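Local coordinates for A151R (African swine fever virus Georgia 2007/1, PDB 7CMA), which binds a zinc ion and is a non-structural protein of the virus, its biochemical role not firmly settled, at residues Y52-F55 and L61-K64. Residues are numbered along the deposited sequence; the frame is centred on the assembly and turned at random.
Sequences YFTF and LISK
Tyr52 meets the partner strand through its backbone, its O lying 3.6 Å from Lys64 CA, while its side chain packs on Ser41 and Ile43 of strand 38-46 and on Leu67. Phe53 turns to the opposite face, where its ring lies alongside two aliphatic neighbours that point the same way. Phe53 CE1 rests 3.7 Å from Lys64 CG, and Phe53 CD1 is equally near Leu61 CD2. The Phe53 CG stands beside the backbone N (chi1 -49°), which brings the ring closer to the partner strand; lysine suits the exposed cross-strand position because its methylenes cover the aromatic carbons while the chain carries its ammonium group onward. Phe53 CA also makes a C-H...O contact of 3.5 Å with Ser63 O.

At Thr54 the pairing changes. Thr54 N donates to Ser63 O, but Thr54 O takes two N-H groups: a nearly straight, in-plane bond from Ile62 N (2.9 Å, 171°) and a weak one from Ser63 N. Two residues facing one make this a classic beta bulge, set in the antiparallel hairpin of strands 49-55 and 61-66, the latter being an outermost strand of the chain's five-stranded sheet. Thr54, beta-branched and at ease in a strand, shares its face with Ser63, whose small side chain brings OG to 3.5 Å from Thr54 CB.

Beyond the bulge, Phe55 returns to the face of Phe53 and pairs with Leu61. Phe55 CE1 approaches Leu61 CG at 3.6 Å, and Leu61 N lies at the ring edge, in plane. The branched leucine serves both aromatics, CD2 lying beside the Phe53 ring while CG sits against Phe55, whose side chain also touches Val39 and Glu42 of strand 38-46.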
loop_
_atom_site.group_PDB
_atom_site.type_symbol
_atom_site.label_atom_id
_atom_site.label_comp_id
_atom_site.label_asym_id
_atom_site.label_seq_id
_atom_site.Cartn_x
_atom_site.Cartn_y
_atom_site.Cartn_z
ATOM N N TYR A 52 17.809 -24.360 16.031
ATOM C CA TYR A 52 18.401 -23.672 14.854
ATOM C C TYR A 52 19.500 -24.559 14.261
ATOM O O TYR A 52 20.571 -24.679 14.888
ATOM C CB TYR A 52 18.937 -22.296 15.259
ATOM C CG TYR A 52 19.632 -21.533 14.159
ATOM C CD1 TYR A 52 18.996 -21.283 12.952
ATOM C CD2 TYR A 52 20.889 -20.983 14.353
ATOM C CE1 TYR A 52 19.614 -20.555 11.947
ATOM C CE2 TYR A 52 21.521 -20.253 13.358
ATOM C CZ TYR A 52 20.881 -20.039 12.150
ATOM O OH TYR A 52 21.481 -19.301 11.172
ATOM N N PHE A 53 19.159 -25.287 13.189
ATOM C CA PHE A 53 20.083 -26.144 12.397
ATOM C C PHE A 53 20.726 -25.304 11.292
ATOM O O PHE A 53 19.988 -24.707 10.482
ATOM C CB PHE A 53 19.337 -27.333 11.787
ATOM C CG PHE A 53 18.461 -28.100 12.743
ATOM C CD1 PHE A 53 18.998 -29.070 13.578
ATOM C CD2 PHE A 53 17.089 -27.905 12.758
ATOM C CE1 PHE A 53 18.185 -29.790 14.441
ATOM C CE2 PHE A 53 16.282 -28.612 13.638
ATOM C CZ PHE A 53 16.834 -29.537 14.492
ATOM N N THR A 54 22.057 -25.301 11.234
ATOM C CA THR A 54 22.825 -24.677 10.125
ATOM C C THR A 54 23.452 -25.783 9.269
ATOM O O THR A 54 23.899 -26.792 9.851
ATOM C CB THR A 54 23.859 -23.691 10.678
ATOM O OG1 THR A 54 23.140 -22.651 11.343
ATOM C CG2 THR A 54 24.751 -23.100 9.608
ATOM N N PHE A 55 23.352 -25.658 7.940
ATOM C CA PHE A 55 23.804 -26.666 6.946
ATOM C C PHE A 55 24.982 -26.099 6.142
ATOM O O PHE A 55 25.110 -24.868 6.052
ATOM C CB PHE A 55 22.649 -27.067 6.024
ATOM C CG PHE A 55 21.408 -27.553 6.731
ATOM C CD1 PHE A 55 21.374 -28.800 7.340
ATOM C CD2 PHE A 55 20.253 -26.785 6.742
ATOM C CE1 PHE A 55 20.217 -29.258 7.956
ATOM C CE2 PHE A 55 19.101 -27.244 7.362
ATOM C CZ PHE A 55 19.086 -28.478 7.969
ATOM N N LEU A 61 24.242 -31.223 8.208
ATOM C CA LEU A 61 24.071 -30.569 9.534
ATOM C C LEU A 61 25.449 -30.264 10.121
ATOM O O LEU A 61 26.199 -31.217 10.380
ATOM C CB LEU A 61 23.277 -31.491 10.461
ATOM C CG LEU A 61 21.780 -31.556 10.181
ATOM C CD1 LEU A 61 21.402 -32.902 9.581
ATOM C CD2 LEU A 61 20.980 -31.283 11.446
ATOM N N ILE A 62 25.771 -28.978 10.271
ATOM C CA ILE A 62 27.111 -28.489 10.712
ATOM C C ILE A 62 26.973 -27.885 12.116
ATOM O O ILE A 62 27.996 -27.827 12.835
ATOM C CB ILE A 62 27.687 -27.483 9.687
ATOM C CG1 ILE A 62 29.056 -27.927 9.166
ATOM C CG2 ILE A 62 27.733 -26.074 10.260
ATOM C CD1 ILE A 62 29.770 -26.878 8.342
ATOM N N SER A 63 25.733 -27.613 12.544
ATOM C CA SER A 63 25.415 -26.992 13.859
ATOM C C SER A 63 23.981 -27.344 14.279
ATOM O O SER A 63 23.121 -27.524 13.392
ATOM C CB SER A 63 25.626 -25.496 13.816
ATOM O OG SER A 63 24.395 -24.800 13.965
ATOM N N LYS A 64 23.737 -27.406 15.589
ATOM C CA LYS A 64 22.387 -27.544 16.196
ATOM C C LYS A 64 22.350 -26.747 17.503
ATOM O O LYS A 64 23.116 -27.089 18.421
ATOM C CB LYS A 64 22.066 -29.021 16.446
ATOM C CG LYS A 64 20.706 -29.295 17.073
ATOM C CD LYS A 64 20.638 -30.610 17.827
ATOM C CE LYS A 64 19.269 -31.254 17.774
ATOM N NZ LYS A 64 18.741 -31.533 19.130
#